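Local coordinates for cystalysin (Treponema denticola, PDB 1C7N), which binds pyridoxal-5'-phosphate as a member of the class I and II aminotransferase family of PLP-dependent proteins, with two chains in the assembly, at residues E32-P35 with M41-K44; K136-E141 with E157-D162; Q328-R333 with I352-G357. All blocks are in the same frame, centred on the assembly; numbering follows the deposited sequence.

How the interactions relate
All three contacts are van der Waals in character, with no hydrogen bond running between paired segments, yet their settings differ. Interactions 1 and 3 are buried: interaction 1 joins two parts of one loop through a valine and the aliphatic part of a glutamate, interaction 3 uses aromatic rings on and beside strands of the three-stranded sheet. Their centres lie about 17 Å apart and they touch, Val-33 CG1 resting 4.0 Å from Phe-353 CE1. Interaction 2 is partly buried and stands apart, its centre about 39 Å from that of interaction 1 and about 27 Å from that of interaction 3. It joins a helix to the seven-stranded sheet through small aliphatic groups.

Interaction 1 of 3, residues E32-P35 with M41-K44; sequences EVVP and MEFK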
loop_
_atom_site.group_PDB
_atom_site.type_symbol
_atom_site.label_atom_id
_atom_site.label_comp_id
_atom_site.label_asym_id
_atom_site.label_seq_id
_atom_site.Cartn_x
_atom_site.Cartn_y
_atom_site.Cartn_z
ATOM N N GLU A 32 19.909 -1.374 -26.896
ATOM C CA GLU A 32 21.046 -1.546 -25.999
ATOM C C GLU A 32 21.070 -0.515 -24.870
ATOM O O GLU A 32 21.852 -0.633 -23.922
ATOM C CB GLU A 32 22.354 -1.448 -26.790
ATOM C CG GLU A 32 22.828 -0.009 -27.060
ATOM C CD GLU A 32 22.052 0.704 -28.160
ATOM O OE1 GLU A 32 20.938 0.261 -28.511
ATOM O OE2 GLU A 32 22.562 1.730 -28.667
ATOM N N VAL A 33 20.208 0.492 -24.972
ATOM C CA VAL A 33 20.149 1.558 -23.978
ATOM C C VAL A 33 19.499 1.173 -22.653
ATOM O O VAL A 33 18.493 0.465 -22.620
ATOM C CB VAL A 33 19.414 2.793 -24.552
ATOM C CG1 VAL A 33 19.324 3.899 -23.494
ATOM C CG2 VAL A 33 20.153 3.297 -25.783
ATOM N N VAL A 34 20.093 1.650 -21.563
ATOM C CA VAL A 34 19.591 1.415 -20.209
ATOM C C VAL A 34 19.429 2.786 -19.548
ATOM O O VAL A 34 20.374 3.581 -19.516
ATOM C CB VAL A 34 20.587 0.592 -19.353
ATOM C CG1 VAL A 34 20.130 0.575 -17.904
ATOM C CG2 VAL A 34 20.706 -0.829 -19.888
ATOM N N PRO A 35 18.235 3.080 -19.008
ATOM C CA PRO A 35 18.003 4.374 -18.358
ATOM C C PRO A 35 18.763 4.493 -17.032
ATOM O O PRO A 35 18.895 3.512 -16.296
ATOM C CB PRO A 35 16.487 4.394 -18.184
ATOM C CG PRO A 35 16.162 2.942 -17.939
ATOM C CD PRO A 35 17.028 2.230 -18.958
ATOM N N MET A 41 17.363 0.047 -8.682
ATOM C CA MET A 41 18.544 -0.581 -9.283
ATOM C C MET A 41 18.421 -1.462 -10.518
ATOM O O MET A 41 17.425 -2.142 -10.727
ATOM C CB MET A 41 19.293 -1.381 -8.217
ATOM C CG MET A 41 19.667 -0.589 -6.985
ATOM S SD MET A 41 20.628 -1.592 -5.829
ATOM C CE MET A 41 20.515 -0.570 -4.347
ATOM N N GLU A 42 19.481 -1.454 -11.320
ATOM C CA GLU A 42 19.551 -2.269 -12.523
ATOM C C GLU A 42 20.328 -3.544 -12.187
ATOM O O GLU A 42 21.140 -4.034 -12.976
ATOM C CB GLU A 42 20.236 -1.491 -13.647
ATOM C CG GLU A 42 19.349 -0.404 -14.266
ATOM C CD GLU A 42 17.997 -0.943 -14.735
ATOM O OE1 GLU A 42 17.977 -1.949 -15.471
ATOM O OE2 GLU A 42 16.955 -0.357 -14.375
ATOM N N PHE A 43 20.064 -4.057 -10.990
ATOM C CA PHE A 43 20.684 -5.275 -10.483
ATOM C C PHE A 43 19.556 -6.203 -10.055
ATOM O O PHE A 43 18.489 -5.740 -9.648
ATOM C CB PHE A 43 21.520 -4.984 -9.230
ATOM C CG PHE A 43 22.712 -4.098 -9.461
ATOM C CD1 PHE A 43 23.009 -3.076 -8.561
ATOM C CD2 PHE A 43 23.575 -4.318 -10.529
ATOM C CE1 PHE A 43 24.155 -2.288 -8.721
ATOM C CE2 PHE A 43 24.719 -3.541 -10.695
ATOM C CZ PHE A 43 25.010 -2.526 -9.789
ATOM N N LYS A 44 19.769 -7.509 -10.143
ATOM C CA LYS A 44 18.740 -8.408 -9.655
ATOM C C LYS A 44 18.800 -8.220 -8.134
ATOM O O LYS A 44 19.830 -7.804 -7.589
ATOM C CB LYS A 44 19.044 -9.862 -10.034
ATOM C CG LYS A 44 18.631 -10.254 -11.462
ATOM C CD LYS A 44 17.129 -10.040 -11.680
ATOM C CE LYS A 44 16.543 -10.985 -12.738
ATOM N NZ LYS A 44 17.121 -10.813 -14.102
#
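Val-34 and Glu-42 meet within the long loop that leads from helix 17-25 to helix 47-59 in this fold of the aminotransferase family. Neither segment is a helix or strand, and the CA atoms of the two residues stay 8.5 Å apart, which shows that side chains bridge the gap.

The apolar part is a single small patch. Val-34 CG1 lies 3.8 Å from Glu-42 CG, and the same methyl is 4.1 Å from Glu-42 CD. The two side chains slide past each other in opposite directions, so the valine methyl lies alongside the CG methylene and the carboxylate carbon. Val-34 CG1 is placed there by standing anti to its own nitrogen (chi1 171°). Across from it, the glutamate chain folds at its second torsion (chi2 -53°). Pro-35 joins more loosely, its O 4.4 Å from Glu-42 CG. Outside the pair, Val-34 also packs on Val-378 of helix 376-393, while Pro-35 rests on Lys-18, Trp-19 and Met-22 of helix 17-25.

The polar part lies beyond the two segments. Glu-42 OE2 takes salt bridges from Lys-18 NZ and Arg-11 NH2 and a hydrogen bond from Trp-19 NE1, three partners gripping one buried oxygen. Two cationic groups so close would be expected to favour the ionised carboxylate. The bonds also fix the head of the side chain that Val-34 leans on, and backbone hydrogen bonding to Ala-373 holds Glu-42 from the main-chain side.

The other carboxylate oxygen belongs to the patch itself: Glu-42 OE1 lies 4.1 Å from Val-34 CG1, the methyl that also meets CG and CD.

Interaction 2 of 3, residues K136-E141 with E157-D162; sequences KIIECE and EKLSKD
The contact belongs to a crossover between parallel strands: Ile-138 of the outer strand 136-139 of the seven-stranded sheet, and Cys-140 just beyond it, receive Leu-159 from helix 153-160, which lies on the path from that strand to strand 165-171. The nearest pair of CA atoms, those of Ile-138 and Leu-159, is 8.0 Å apart, and leucine spans most of the gap.

Both leucine methyls are used. Leu-159 CD2 comes within 3.6 Å of Ile-138 CG2, and CD1 of the same leucine lies 3.9 Å from that methyl, so the isoleucine branch faces the fork of the leucine. The two side chains slide past each other in opposite directions. Ile-138 presents CG2 because its CG1 stands beside the backbone nitrogen (chi1 -51°), which puts CG2 anti to it. Leu-159 CD1 also meets Cys-140, the second residue on from Ile-138, 3.8 Å from its CB, and passes 3.9 Å from Glu-139 O. The sulfur stays a little farther off, with Cys-140 SG at 4.1 Å from Leu-159 CD1.

Within segment 157-162, Ser-160 OG gives a hydrogen bond of 2.6 Å to Glu-157 O, the donor hydroxyl lying 29° out of the Glu-157 carbonyl plane; Lys-195 NZ bonds the same hydroxyl.

Around the patch, strand 115-118 lies beside strand 136-139 in the sheet and adds Ile-117, which touches both Ile-138 and Leu-159. Ile-137 packs instead on helix 125-131, while Glu-157 and Ser-160 rest against helix 183-195.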
loop_
_atom_site.group_PDB
_atom_site.type_symbol
_atom_site.label_atom_id
_atom_site.label_comp_id
_atom_site.label_asym_id
_atom_site.label_seq_id
_atom_site.Cartn_x
_atom_site.Cartn_y
_atom_site.Cartn_z
ATOM N N LYS A 136 2.500 25.905 2.334
ATOM C CA LYS A 136 3.475 26.761 1.665
ATOM C C LYS A 136 4.894 26.199 1.701
ATOM O O LYS A 136 5.427 25.892 2.765
ATOM C CB LYS A 136 3.465 28.164 2.282
ATOM C CG LYS A 136 2.082 28.808 2.383
ATOM C CD LYS A 136 1.295 28.705 1.082
ATOM C CE LYS A 136 2.018 29.356 -0.086
ATOM N NZ LYS A 136 1.262 29.163 -1.359
ATOM N N ILE A 137 5.501 26.067 0.526
ATOM C CA ILE A 137 6.863 25.559 0.430
ATOM C C ILE A 137 7.839 26.666 0.807
ATOM O O ILE A 137 7.916 27.687 0.126
ATOM C CB ILE A 137 7.185 25.087 -1.004
ATOM C CG1 ILE A 137 6.237 23.954 -1.405
ATOM C CG2 ILE A 137 8.633 24.631 -1.086
ATOM C CD1 ILE A 137 6.403 23.490 -2.835
ATOM N N ILE A 138 8.573 26.467 1.899
ATOM C CA ILE A 138 9.549 27.456 2.354
ATOM C C ILE A 138 10.941 26.924 2.027
ATOM O O ILE A 138 11.430 25.990 2.666
ATOM C CB ILE A 138 9.437 27.706 3.877
ATOM C CG1 ILE A 138 7.984 28.005 4.254
ATOM C CG2 ILE A 138 10.312 28.888 4.280
ATOM C CD1 ILE A 138 7.392 29.199 3.536
ATOM N N GLU A 139 11.575 27.524 1.027
ATOM C CA GLU A 139 12.891 27.087 0.586
ATOM C C GLU A 139 14.093 27.705 1.281
ATOM O O GLU A 139 14.200 28.925 1.415
ATOM C CB GLU A 139 13.025 27.319 -0.918
ATOM C CG GLU A 139 12.006 26.572 -1.749
ATOM C CD GLU A 139 12.077 26.946 -3.210
ATOM O OE1 GLU A 139 13.150 26.774 -3.818
ATOM O OE2 GLU A 139 11.059 27.418 -3.749
ATOM N N CYS A 140 15.007 26.842 1.711
ATOM C CA CYS A 140 16.238 27.272 2.350
ATOM C C CYS A 140 17.339 26.693 1.463
ATOM O O CYS A 140 17.964 25.682 1.792
ATOM C CB CYS A 140 16.332 26.707 3.767
ATOM S SG CYS A 140 17.665 27.432 4.752
ATOM N N GLU A 141 17.552 27.345 0.325
ATOM C CA GLU A 141 18.527 26.925 -0.669
ATOM C C GLU A 141 19.917 26.589 -0.132
ATOM O O GLU A 141 20.466 27.287 0.726
ATOM C CB GLU A 141 18.642 27.998 -1.754
ATOM C CG GLU A 141 19.521 27.602 -2.935
ATOM C CD GLU A 141 18.830 26.653 -3.898
ATOM O OE1 GLU A 141 19.521 26.107 -4.783
ATOM O OE2 GLU A 141 17.600 26.461 -3.780
ATOM N N GLU A 157 17.925 29.732 10.377
ATOM C CA GLU A 157 17.516 30.193 11.699
ATOM C C GLU A 157 16.442 31.262 11.546
ATOM O O GLU A 157 15.501 31.331 12.338
ATOM C CB GLU A 157 18.700 30.764 12.486
ATOM C CG GLU A 157 18.369 30.978 13.963
ATOM C CD GLU A 157 19.515 31.568 14.762
ATOM O OE1 GLU A 157 20.638 31.025 14.691
ATOM O OE2 GLU A 157 19.288 32.571 15.472
ATOM N N LYS A 158 16.588 32.092 10.520
ATOM C CA LYS A 158 15.622 33.144 10.257
ATOM C C LYS A 158 14.252 32.533 9.981
ATOM O O LYS A 158 13.251 32.948 10.559
ATOM C CB LYS A 158 16.062 33.981 9.055
ATOM C CG LYS A 158 15.098 35.097 8.702
ATOM C CD LYS A 158 15.620 35.912 7.537
ATOM C CE LYS A 158 14.629 36.988 7.125
ATOM N NZ LYS A 158 15.130 37.764 5.954
ATOM N N LEU A 159 14.217 31.537 9.103
ATOM C CA LEU A 159 12.964 30.880 8.747
ATOM C C LEU A 159 12.307 30.161 9.920
ATOM O O LEU A 159 11.084 30.123 10.018
ATOM C CB LEU A 159 13.195 29.883 7.609
ATOM C CG LEU A 159 13.672 30.453 6.269
ATOM C CD1 LEU A 159 14.039 29.316 5.333
ATOM C CD2 LEU A 159 12.580 31.328 5.663
ATOM N N SER A 160 13.117 29.592 10.807
ATOM C CA SER A 160 12.590 28.869 11.959
ATOM C C SER A 160 11.872 29.804 12.922
ATOM O O SER A 160 11.017 29.374 13.699
ATOM C CB SER A 160 13.719 28.153 12.706
ATOM O OG SER A 160 14.566 29.087 13.354
ATOM N N LYS A 161 12.222 31.082 12.871
ATOM C CA LYS A 161 11.607 32.070 13.744
ATOM C C LYS A 161 10.225 32.486 13.248
ATOM O O LYS A 161 9.459 33.104 13.987
ATOM C CB LYS A 161 12.523 33.291 13.875
ATOM C CG LYS A 161 13.764 33.029 14.722
ATOM C CD LYS A 161 15.006 33.692 14.136
ATOM C CE LYS A 161 14.833 35.195 13.958
ATOM N NZ LYS A 161 16.008 35.804 13.266
ATOM N N ASP A 162 9.909 32.141 12.001
ATOM C CA ASP A 162 8.605 32.466 11.424
ATOM C C ASP A 162 7.574 31.472 11.952
ATOM O O ASP A 162 7.545 30.309 11.550
ATOM C CB ASP A 162 8.650 32.388 9.896
ATOM C CG ASP A 162 7.355 32.860 9.247
ATOM O OD1 ASP A 162 6.317 32.917 9.943
ATOM O OD2 ASP A 162 7.373 33.164 8.035
#

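Interaction 3 of 3, residues Q328-R333 with I352-G357; sequences QWIDFR and IFFDEG
Trp-329 reaches Gly-357 with the far end of its indole, although its CB sets out away from segment 352-357. The first torsion places CG anti to the backbone nitrogen (chi1 -159°), and the second (chi2 -132°) brings the six-membered ring round. CB, CG and the pyrrole part stay beyond 4.2 Å of the other segment; NE1 bonds Tyr-149 OH instead. Farther out, Trp-329 CZ3 comes to 4.1 Å from Gly-357 CA. At the tip, Trp-329 CH2 lies 3.6 Å from that same CA and 3.8 Å from Gly-357 O.

A second patch is aromatic and aliphatic. The Phe-332 and Phe-354 side chains cross at about a right angle, with Phe-332 CZ 4.2 Å from Phe-354 CE2. Ile-330 CD1 lies 4.4 Å from Phe-354 CZ. Within the ring's own segment, Ile-352 CG1 lies 3.7 Å above one face of Phe-354, offset toward the rim.

Within segment 328-333, Asp-331 OD1 accepts from Arg-333 N in an Asx turn and from Arg-333 NE on the opposite face; Arg-333 NH2 completes a salt bridge to OD2.

Strand 367-371 runs between strands 327-331 and 355-356 in this sheet, and its Phe-367 stacks on Trp-329. Helix 339-350 packs on Phe-332, and helix 289-313 on Ile-330.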
loop_
_atom_site.group_PDB
_atom_site.type_symbol
_atom_site.label_atom_id
_atom_site.label_comp_id
_atom_site.label_asym_id
_atom_site.label_seq_id
_atom_site.Cartn_x
_atom_site.Cartn_y
_atom_site.Cartn_z
ATOM N N GLN A 328 24.678 10.242 -8.349
ATOM C CA GLN A 328 25.746 11.228 -8.511
ATOM C C GLN A 328 25.279 12.513 -9.196
ATOM O O GLN A 328 24.486 12.477 -10.133
ATOM C CB GLN A 328 26.908 10.578 -9.280
ATOM C CG GLN A 328 28.188 11.401 -9.378
ATOM C CD GLN A 328 29.364 10.552 -9.847
ATOM O OE1 GLN A 328 29.173 9.528 -10.496
ATOM N NE2 GLN A 328 30.585 10.985 -9.528
ATOM N N TRP A 329 25.789 13.642 -8.718
ATOM C CA TRP A 329 25.406 14.968 -9.210
ATOM C C TRP A 329 26.463 15.496 -10.174
ATOM O O TRP A 329 27.559 15.861 -9.755
ATOM C CB TRP A 329 25.266 15.903 -8.002
ATOM C CG TRP A 329 24.429 17.156 -8.178
ATOM C CD1 TRP A 329 24.786 18.422 -7.810
ATOM C CD2 TRP A 329 23.061 17.240 -8.621
ATOM N NE1 TRP A 329 23.730 19.286 -7.983
ATOM C CE2 TRP A 329 22.661 18.591 -8.478
ATOM C CE3 TRP A 329 22.137 16.311 -9.115
ATOM C CZ2 TRP A 329 21.374 19.032 -8.814
ATOM C CZ3 TRP A 329 20.859 16.750 -9.448
ATOM C CH2 TRP A 329 20.490 18.101 -9.294
ATOM N N ILE A 330 26.122 15.541 -11.460
ATOM C CA ILE A 330 27.050 16.002 -12.486
ATOM C C ILE A 330 26.764 17.431 -12.927
ATOM O O ILE A 330 25.657 17.757 -13.349
ATOM C CB ILE A 330 26.999 15.087 -13.724
ATOM C CG1 ILE A 330 27.173 13.626 -13.297
ATOM C CG2 ILE A 330 28.118 15.463 -14.691
ATOM C CD1 ILE A 330 26.917 12.637 -14.395
ATOM N N ASP A 331 27.789 18.271 -12.847
ATOM C CA ASP A 331 27.690 19.679 -13.213
ATOM C C ASP A 331 28.011 19.919 -14.690
ATOM O O ASP A 331 29.176 19.922 -15.087
ATOM C CB ASP A 331 28.640 20.479 -12.320
ATOM C CG ASP A 331 28.637 21.961 -12.627
ATOM O OD1 ASP A 331 27.851 22.407 -13.491
ATOM O OD2 ASP A 331 29.429 22.682 -11.989
ATOM N N PHE A 332 26.972 20.124 -15.498
ATOM C CA PHE A 332 27.136 20.368 -16.932
ATOM C C PHE A 332 27.047 21.851 -17.289
ATOM O O PHE A 332 27.014 22.205 -18.465
ATOM C CB PHE A 332 26.055 19.638 -17.742
ATOM C CG PHE A 332 26.323 18.173 -17.969
ATOM C CD1 PHE A 332 25.994 17.231 -17.001
ATOM C CD2 PHE A 332 26.865 17.732 -19.179
ATOM C CE1 PHE A 332 26.195 15.865 -17.238
ATOM C CE2 PHE A 332 27.070 16.372 -19.425
ATOM C CZ PHE A 332 26.733 15.437 -18.451
ATOM N N ARG A 333 27.000 22.711 -16.284
ATOM C CA ARG A 333 26.871 24.146 -16.519
ATOM C C ARG A 333 27.848 24.748 -17.533
ATOM O O ARG A 333 27.514 25.723 -18.211
ATOM C CB ARG A 333 26.968 24.906 -15.190
ATOM C CG ARG A 333 25.698 24.829 -14.356
ATOM C CD ARG A 333 25.846 25.545 -13.028
ATOM N NE ARG A 333 26.833 24.892 -12.175
ATOM C CZ ARG A 333 27.182 25.331 -10.971
ATOM N NH1 ARG A 333 26.627 26.428 -10.477
ATOM N NH2 ARG A 333 28.076 24.666 -10.256
ATOM N N ILE A 352 20.969 9.139 -23.259
ATOM C CA ILE A 352 21.371 8.876 -21.890
ATOM C C ILE A 352 20.243 9.511 -21.082
ATOM O O ILE A 352 19.947 10.704 -21.224
ATOM C CB ILE A 352 22.757 9.508 -21.587
ATOM C CG1 ILE A 352 23.292 8.968 -20.260
ATOM C CG2 ILE A 352 22.661 11.031 -21.563
ATOM C CD1 ILE A 352 24.782 9.200 -20.067
ATOM N N PHE A 353 19.579 8.703 -20.269
ATOM C CA PHE A 353 18.452 9.197 -19.498
ATOM C C PHE A 353 18.744 9.422 -18.030
ATOM O O PHE A 353 18.692 8.502 -17.220
ATOM C CB PHE A 353 17.266 8.247 -19.672
ATOM C CG PHE A 353 16.839 8.101 -21.099
ATOM C CD1 PHE A 353 17.588 7.337 -21.986
ATOM C CD2 PHE A 353 15.721 8.780 -21.574
ATOM C CE1 PHE A 353 17.234 7.254 -23.332
ATOM C CE2 PHE A 353 15.361 8.707 -22.909
ATOM C CZ PHE A 353 16.115 7.944 -23.793
ATOM N N PHE A 354 19.072 10.666 -17.708
ATOM C CA PHE A 354 19.377 11.060 -16.341
ATOM C C PHE A 354 18.087 11.551 -15.718
ATOM O O PHE A 354 17.017 11.502 -16.327
ATOM C CB PHE A 354 20.352 12.247 -16.309
ATOM C CG PHE A 354 21.713 11.970 -16.895
ATOM C CD1 PHE A 354 22.477 10.894 -16.460
ATOM C CD2 PHE A 354 22.271 12.860 -17.816
ATOM C CE1 PHE A 354 23.780 10.706 -16.923
ATOM C CE2 PHE A 354 23.577 12.684 -18.285
ATOM C CZ PHE A 354 24.333 11.607 -17.837
ATOM N N ASP A 355 18.189 12.001 -14.480
ATOM C CA ASP A 355 17.057 12.621 -13.837
ATOM C C ASP A 355 17.556 14.055 -13.964
ATOM O O ASP A 355 18.470 14.471 -13.249
ATOM C CB ASP A 355 16.927 12.171 -12.386
ATOM C CG ASP A 355 15.661 11.361 -12.154
ATOM O OD1 ASP A 355 15.306 10.562 -13.047
ATOM O OD2 ASP A 355 15.022 11.517 -11.090
ATOM N N GLU A 356 17.001 14.786 -14.928
ATOM C CA GLU A 356 17.427 16.157 -15.191
ATOM C C GLU A 356 17.476 16.979 -13.916
ATOM O O GLU A 356 16.521 17.009 -13.142
ATOM C CB GLU A 356 16.514 16.810 -16.234
ATOM C CG GLU A 356 16.460 16.043 -17.560
ATOM C CD GLU A 356 17.776 16.060 -18.329
ATOM O OE1 GLU A 356 18.093 15.051 -18.988
ATOM O OE2 GLU A 356 18.491 17.081 -18.292
ATOM N N GLY A 357 18.608 17.648 -13.710
ATOM C CA GLY A 357 18.809 18.443 -12.514
ATOM C C GLY A 357 17.714 19.410 -12.126
ATOM O O GLY A 357 17.391 19.531 -10.943
#